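Local coordinates for protein MarR family transcriptional regulator (Staphylococcus epidermidis, PDB 5HLI) that probably binds DNA as a dimeric, redox-sensing transcriptional regulator of the MarR family, here captured in a disulfide-bonded form, at residues Y44-T49 with K77-S82; W51-Q56 with G62-L67. The protein carries 1 engineered substitution. All coordinates share one frame; numbering follows the deposited sequence.

Interaction 1 (Y44-T49 with K77-S82); sequences YLVLLT and KRLEQS
Leu79, close to the C-terminal end of helix 69-81, meets Val46 and Leu47 of helix 41-52 in the hydrophobic core of the winged helix-turn-helix domain characteristic of MarR regulators. In that fold the helix corresponding to 69-81 is the recognition helix, so the contact joins the end of a probable DNA-reading element to helix 41-52. The backbones stay well apart, the nearest alpha carbons, Leu47 CA and Leu79 CA, being 8.9 Å from each other, and branched apolar side chains bridge the gap. Leu79 does most of this. Its CG stands anti to the carbonyl carbon (chi1 -75°), and the chain then runs on extended, carrying the two methyls towards the facing helix. CD1 lies against Val46, 3.7 Å from Val46 CG1, the leucine and the valine passing alongside one another and pointing opposite ways. CD2 serves the second neighbour more loosely, with Leu47 CD2 at 4.4 Å. The short, beta-branched valine keeps its methyls near its own helix, whereas Leu47, whose CB does not aim directly at the partner, needs its longer branch to arrive there. Trp84 touches both Leu47 and Leu79, and Val85 at the start of strand 85-89 also packs on Leu79, linking the core to the wing. All three contact residues are buried, as suits purely apolar groups. Just beyond them the helix stops at Ser82, where Arg78 O accepts two bonds from opposite faces of its carbonyl plane: one from Ser82 N at 3.0 Å, the other from Ser82 OG at 2.7 Å.

Interaction 2 (W51-Q56 with G62-L67); sequences WEENPQ and GRHLDL
The end of helix 41-52 and the extended run after it, which passes through a cis peptide before Pro55, face the last turn of helix 58-65 across a wide gap, with Gln56 CA and Gly62 CA 9.8 Å apart as the nearest alpha carbons. In the winged helix-turn-helix fold, helix 58-65 is the first helix of the helix-turn-helix pair, and Gln56 begins the short strand leading into it, bonded through its backbone to Ile99 of strand 97-101. Side chains from both segments close the gap. The imidazole of His64 extends from the helix towards Glu53 and Gln56, and Gln56 OE1 and Glu53 OE1 lie at the edge of the ring, near its plane. The extended Gln56 side chain meets it head-on from the strand, its amide almost perpendicular to the imidazole (89°). Gln56 OE1 is placed 2.6 Å from His64 ND1, a weak, bent hydrogen bond from ND1, and a doubtful one, because OE1 is modelled too close to the ring. The glutamate chain lies roughly perpendicular to that of the histidine. With CG anti to the backbone N and the chain stretched out beyond it, the carboxylate brings Glu53 OE1 to 3.2 Å from His64 CE1. A negative charge so near would be expected to favour a protonated imidazole, though both residues are exposed and solvent may moderate the effect. Glutamine suits its buried place because its amide can both donate and accept: Ser60 OG bonds to OE1, while NE2 is tied back to its own segment, as Gln56 NE2 donates to Glu53 O over 2.9 Å, nearly straight at 161°, with that oxygen only 2° out of the amide plane.

Helix 41-52 serves both contacts, whose centres lie 11 Å apart: interaction 1 uses its middle turns to pack the second helix of the helix-turn-helix, and interaction 2 uses its end and the following residues to meet the first. They touch directly. Thr49 OG1, from the first contact, lies 2.9 Å from Gln56 NE2 of the second, a probable hydrogen bond, and 3.0 Å from His64 ND1. On the apolar side, Val46 CG2 packs 3.7 Å from Leu65 CD1, so the valine that meets Leu79 also touches helix 58-65. The copper ion, bound at Gln1 and Ser2, belongs to neither contact.

Interaction 1 (Y44-T49 with K77-S82)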
loop_
_atom_site.group_PDB
_atom_site.type_symbol
_atom_site.label_atom_id
_atom_site.label_comp_id
_atom_site.label_asym_id
_atom_site.label_seq_id
_atom_site.Cartn_x
_atom_site.Cartn_y
_atom_site.Cartn_z
ATOM N N TYR A 44 8.589 -13.585 -3.598
ATOM C CA TYR A 44 9.578 -12.520 -3.732
ATOM C C TYR A 44 10.350 -12.316 -2.435
ATOM O O TYR A 44 11.565 -12.080 -2.457
ATOM C CB TYR A 44 8.865 -11.236 -4.157
ATOM C CG TYR A 44 9.742 -10.044 -4.465
ATOM C CD1 TYR A 44 10.892 -10.170 -5.236
ATOM C CD2 TYR A 44 9.387 -8.778 -4.021
ATOM C CE1 TYR A 44 11.679 -9.066 -5.528
ATOM C CE2 TYR A 44 10.160 -7.675 -4.309
ATOM C CZ TYR A 44 11.304 -7.821 -5.062
ATOM O OH TYR A 44 12.070 -6.714 -5.344
ATOM N N LEU A 45 9.664 -12.408 -1.290
ATOM C CA LEU A 45 10.349 -12.275 -0.007
ATOM C C LEU A 45 11.376 -13.383 0.187
ATOM O O LEU A 45 12.476 -13.135 0.693
ATOM C CB LEU A 45 9.335 -12.282 1.138
ATOM C CG LEU A 45 8.398 -11.081 1.274
ATOM C CD1 LEU A 45 7.504 -11.255 2.489
ATOM C CD2 LEU A 45 9.189 -9.790 1.372
ATOM N N VAL A 46 11.031 -14.612 -0.207
ATOM C CA VAL A 46 11.968 -15.728 -0.089
ATOM C C VAL A 46 13.171 -15.513 -0.998
ATOM O O VAL A 46 14.320 -15.744 -0.601
ATOM C CB VAL A 46 11.257 -17.060 -0.400
ATOM C CG1 VAL A 46 12.270 -18.204 -0.491
ATOM C CG2 VAL A 46 10.198 -17.363 0.658
ATOM N N LEU A 47 12.928 -15.073 -2.233
ATOM C CA LEU A 47 14.030 -14.809 -3.152
ATOM C C LEU A 47 14.929 -13.698 -2.625
ATOM O O LEU A 47 16.155 -13.755 -2.781
ATOM C CB LEU A 47 13.480 -14.453 -4.533
ATOM C CG LEU A 47 12.734 -15.573 -5.265
ATOM C CD1 LEU A 47 12.045 -15.035 -6.510
ATOM C CD2 LEU A 47 13.685 -16.709 -5.626
ATOM N N LEU A 48 14.339 -12.687 -1.982
ATOM C CA LEU A 48 15.124 -11.558 -1.494
ATOM C C LEU A 48 16.107 -11.983 -0.408
ATOM O O LEU A 48 17.251 -11.512 -0.383
ATOM C CB LEU A 48 14.195 -10.452 -0.986
ATOM C CG LEU A 48 13.525 -9.623 -2.085
ATOM C CD1 LEU A 48 12.464 -8.698 -1.507
ATOM C CD2 LEU A 48 14.571 -8.829 -2.862
ATOM N N THR A 49 15.694 -12.873 0.498
ATOM C CA THR A 49 16.635 -13.321 1.521
ATOM C C THR A 49 17.666 -14.281 0.934
ATOM O O THR A 49 18.833 -14.269 1.344
ATOM C CB THR A 49 15.901 -13.952 2.712
ATOM O OG1 THR A 49 16.848 -14.259 3.743
ATOM C CG2 THR A 49 15.172 -15.232 2.325
ATOM N N LYS A 77 8.265 -25.339 -2.432
ATOM C CA LYS A 77 7.936 -26.321 -3.460
ATOM C C LYS A 77 7.580 -25.640 -4.773
ATOM O O LYS A 77 8.003 -26.085 -5.847
ATOM C CB LYS A 77 6.787 -27.214 -2.993
ATOM C CG LYS A 77 7.173 -28.245 -1.945
ATOM C CD LYS A 77 5.992 -29.144 -1.621
ATOM C CE LYS A 77 6.368 -30.223 -0.618
ATOM N NZ LYS A 77 5.200 -31.088 -0.297
ATOM N N ARG A 78 6.807 -24.551 -4.708
ATOM C CA ARG A 78 6.446 -23.828 -5.923
ATOM C C ARG A 78 7.666 -23.175 -6.562
ATOM O O ARG A 78 7.806 -23.174 -7.791
ATOM C CB ARG A 78 5.373 -22.782 -5.614
ATOM C CG ARG A 78 5.014 -21.887 -6.797
ATOM C CD ARG A 78 4.565 -22.706 -8.011
ATOM N NE ARG A 78 4.335 -21.864 -9.185
ATOM C CZ ARG A 78 4.082 -22.331 -10.405
ATOM N NH1 ARG A 78 4.017 -23.637 -10.620
ATOM N NH2 ARG A 78 3.891 -21.489 -11.414
ATOM N N LEU A 79 8.562 -22.613 -5.745
ATOM C CA LEU A 79 9.777 -22.024 -6.294
ATOM C C LEU A 79 10.686 -23.081 -6.907
ATOM O O LEU A 79 11.425 -22.787 -7.853
ATOM C CB LEU A 79 10.517 -21.238 -5.211
ATOM C CG LEU A 79 9.893 -19.889 -4.852
ATOM C CD1 LEU A 79 10.608 -19.255 -3.667
ATOM C CD2 LEU A 79 9.922 -18.956 -6.059
ATOM N N GLU A 80 10.648 -24.312 -6.391
ATOM C CA GLU A 80 11.420 -25.384 -7.013
ATOM C C GLU A 80 10.767 -25.845 -8.310
ATOM O O GLU A 80 11.455 -26.059 -9.315
ATOM C CB GLU A 80 11.576 -26.558 -6.046
ATOM C CG GLU A 80 12.189 -27.799 -6.686
ATOM C CD GLU A 80 12.350 -28.951 -5.712
ATOM O OE1 GLU A 80 13.486 -29.448 -5.561
ATOM O OE2 GLU A 80 11.343 -29.358 -5.094
ATOM N N GLN A 81 9.440 -26.002 -8.306
ATOM C CA GLN A 81 8.740 -26.427 -9.513
ATOM C C GLN A 81 8.899 -25.420 -10.643
ATOM O O GLN A 81 8.941 -25.807 -11.816
ATOM C CB GLN A 81 7.258 -26.656 -9.209
ATOM C CG GLN A 81 6.973 -27.880 -8.352
ATOM C CD GLN A 81 7.376 -29.176 -9.030
ATOM O OE1 GLN A 81 7.104 -29.382 -10.214
ATOM N NE2 GLN A 81 8.026 -30.062 -8.281
ATOM N N SER A 82 8.995 -24.132 -10.318
ATOM C CA SER A 82 9.122 -23.090 -11.329
ATOM C C SER A 82 10.572 -22.726 -11.623
ATOM O O SER A 82 10.818 -21.730 -12.308
ATOM C CB SER A 82 8.336 -21.843 -10.907
ATOM O OG SER A 82 8.686 -21.430 -9.600
#

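Interaction 2 (W51-Q56 with G62-L67)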
loop_
_atom_site.group_PDB
_atom_site.type_symbol
_atom_site.label_atom_id
_atom_site.label_comp_id
_atom_site.label_asym_id
_atom_site.label_seq_id
_atom_site.Cartn_x
_atom_site.Cartn_y
_atom_site.Cartn_z
ATOM N N TRP A 51 18.874 -14.063 -2.062
ATOM C CA TRP A 51 19.830 -13.214 -2.762
ATOM C C TRP A 51 20.776 -12.501 -1.804
ATOM O O TRP A 51 21.811 -11.989 -2.242
ATOM C CB TRP A 51 19.086 -12.204 -3.638
ATOM C CG TRP A 51 18.466 -12.828 -4.855
ATOM C CD1 TRP A 51 18.928 -13.913 -5.545
ATOM C CD2 TRP A 51 17.263 -12.416 -5.517
ATOM N NE1 TRP A 51 18.094 -14.196 -6.598
ATOM C CE2 TRP A 51 17.063 -13.294 -6.602
ATOM C CE3 TRP A 51 16.337 -11.391 -5.300
ATOM C CZ2 TRP A 51 15.976 -13.179 -7.466
ATOM C CZ3 TRP A 51 15.257 -11.279 -6.160
ATOM C CH2 TRP A 51 15.087 -12.167 -7.230
ATOM N N GLU A 52 20.446 -12.457 -0.512
ATOM C CA GLU A 52 21.354 -11.945 0.507
ATOM C C GLU A 52 22.231 -13.041 1.096
ATOM O O GLU A 52 23.425 -12.821 1.326
ATOM C CB GLU A 52 20.568 -11.260 1.629
ATOM C CG GLU A 52 19.807 -10.022 1.186
ATOM C CD GLU A 52 20.730 -8.910 0.722
ATOM O OE1 GLU A 52 21.522 -8.409 1.550
ATOM O OE2 GLU A 52 20.667 -8.541 -0.472
ATOM N N GLU A 53 21.661 -14.220 1.345
ATOM C CA GLU A 53 22.391 -15.337 1.934
ATOM C C GLU A 53 21.912 -16.626 1.282
ATOM O O GLU A 53 20.737 -16.983 1.396
ATOM C CB GLU A 53 22.191 -15.392 3.452
ATOM C CG GLU A 53 22.872 -16.571 4.123
ATOM C CD GLU A 53 22.536 -16.682 5.597
ATOM O OE1 GLU A 53 21.828 -15.795 6.118
ATOM O OE2 GLU A 53 22.976 -17.661 6.235
ATOM N N ASN A 54 22.824 -17.318 0.606
ATOM C CA ASN A 54 22.496 -18.526 -0.144
ATOM C C ASN A 54 23.662 -19.506 -0.068
ATOM O O ASN A 54 24.801 -19.121 -0.322
ATOM C CB ASN A 54 22.177 -18.176 -1.601
ATOM C CG ASN A 54 22.110 -19.395 -2.502
ATOM O OD1 ASN A 54 21.186 -20.205 -2.408
ATOM N ND2 ASN A 54 23.087 -19.523 -3.393
ATOM N N PRO A 55 23.390 -20.773 0.290
ATOM C CA PRO A 55 22.078 -21.352 0.602
ATOM C C PRO A 55 21.554 -20.985 1.992
ATOM O O PRO A 55 22.248 -20.330 2.767
ATOM C CB PRO A 55 22.346 -22.855 0.523
ATOM C CG PRO A 55 23.756 -22.980 0.989
ATOM C CD PRO A 55 24.465 -21.775 0.414
ATOM N N GLN A 56 20.326 -21.411 2.280
ATOM C CA GLN A 56 19.715 -21.264 3.591
ATOM C C GLN A 56 18.864 -22.488 3.878
ATOM O O GLN A 56 18.277 -23.080 2.969
ATOM C CB GLN A 56 18.821 -20.019 3.690
ATOM C CG GLN A 56 19.549 -18.703 3.809
ATOM C CD GLN A 56 18.600 -17.570 4.119
ATOM O OE1 GLN A 56 17.820 -17.646 5.068
ATOM N NE2 GLN A 56 18.648 -16.517 3.313
ATOM N N GLY A 62 12.679 -18.975 7.564
ATOM C CA GLY A 62 11.590 -18.625 8.461
ATOM C C GLY A 62 11.974 -17.557 9.464
ATOM O O GLY A 62 11.184 -16.660 9.760
ATOM N N ARG A 63 13.192 -17.636 10.004
ATOM C CA ARG A 63 13.656 -16.600 10.923
ATOM C C ARG A 63 13.795 -15.257 10.214
ATOM O O ARG A 63 13.403 -14.218 10.757
ATOM C CB ARG A 63 14.981 -17.016 11.561
ATOM C CG ARG A 63 14.852 -18.174 12.541
ATOM C CD ARG A 63 16.147 -18.425 13.301
ATOM N NE ARG A 63 17.185 -19.018 12.463
ATOM C CZ ARG A 63 17.311 -20.323 12.244
ATOM N NH1 ARG A 63 16.458 -21.175 12.798
ATOM N NH2 ARG A 63 18.287 -20.779 11.471
ATOM N N HIS A 64 14.338 -15.262 8.993
ATOM C CA HIS A 64 14.515 -14.018 8.248
ATOM C C HIS A 64 13.186 -13.342 7.948
ATOM O O HIS A 64 13.076 -12.113 8.032
ATOM C CB HIS A 64 15.256 -14.287 6.941
ATOM C CG HIS A 64 16.715 -14.545 7.117
ATOM N ND1 HIS A 64 17.398 -15.484 6.375
ATOM C CD2 HIS A 64 17.625 -13.982 7.944
ATOM C CE1 HIS A 64 18.665 -15.491 6.741
ATOM N NE2 HIS A 64 18.829 -14.587 7.687
ATOM N N LEU A 65 12.171 -14.121 7.573
ATOM C CA LEU A 65 10.884 -13.570 7.174
ATOM C C LEU A 65 9.846 -13.596 8.288
ATOM O O LEU A 65 8.754 -13.047 8.104
ATOM C CB LEU A 65 10.336 -14.333 5.962
ATOM C CG LEU A 65 11.276 -14.490 4.766
ATOM C CD1 LEU A 65 10.551 -15.132 3.589
ATOM C CD2 LEU A 65 11.876 -13.155 4.369
ATOM N N ASP A 66 10.164 -14.204 9.428
ATOM C CA ASP A 66 9.200 -14.453 10.499
ATOM C C ASP A 66 7.953 -15.144 9.951
ATOM O O ASP A 66 6.823 -14.678 10.112
ATOM C CB ASP A 66 8.837 -13.168 11.243
ATOM C CG ASP A 66 8.098 -13.445 12.541
ATOM O OD1 ASP A 66 8.232 -14.576 13.061
ATOM O OD2 ASP A 66 7.388 -12.546 13.041
ATOM N N LEU A 67 8.179 -16.263 9.271
ATOM C CA LEU A 67 7.113 -17.118 8.771
ATOM C C LEU A 67 7.365 -18.538 9.253
ATOM O O LEU A 67 8.512 -18.955 9.431
ATOM C CB LEU A 67 7.028 -17.090 7.235
ATOM C CG LEU A 67 6.737 -15.747 6.559
ATOM C CD1 LEU A 67 6.861 -15.862 5.037
ATOM C CD2 LEU A 67 5.363 -15.222 6.945
#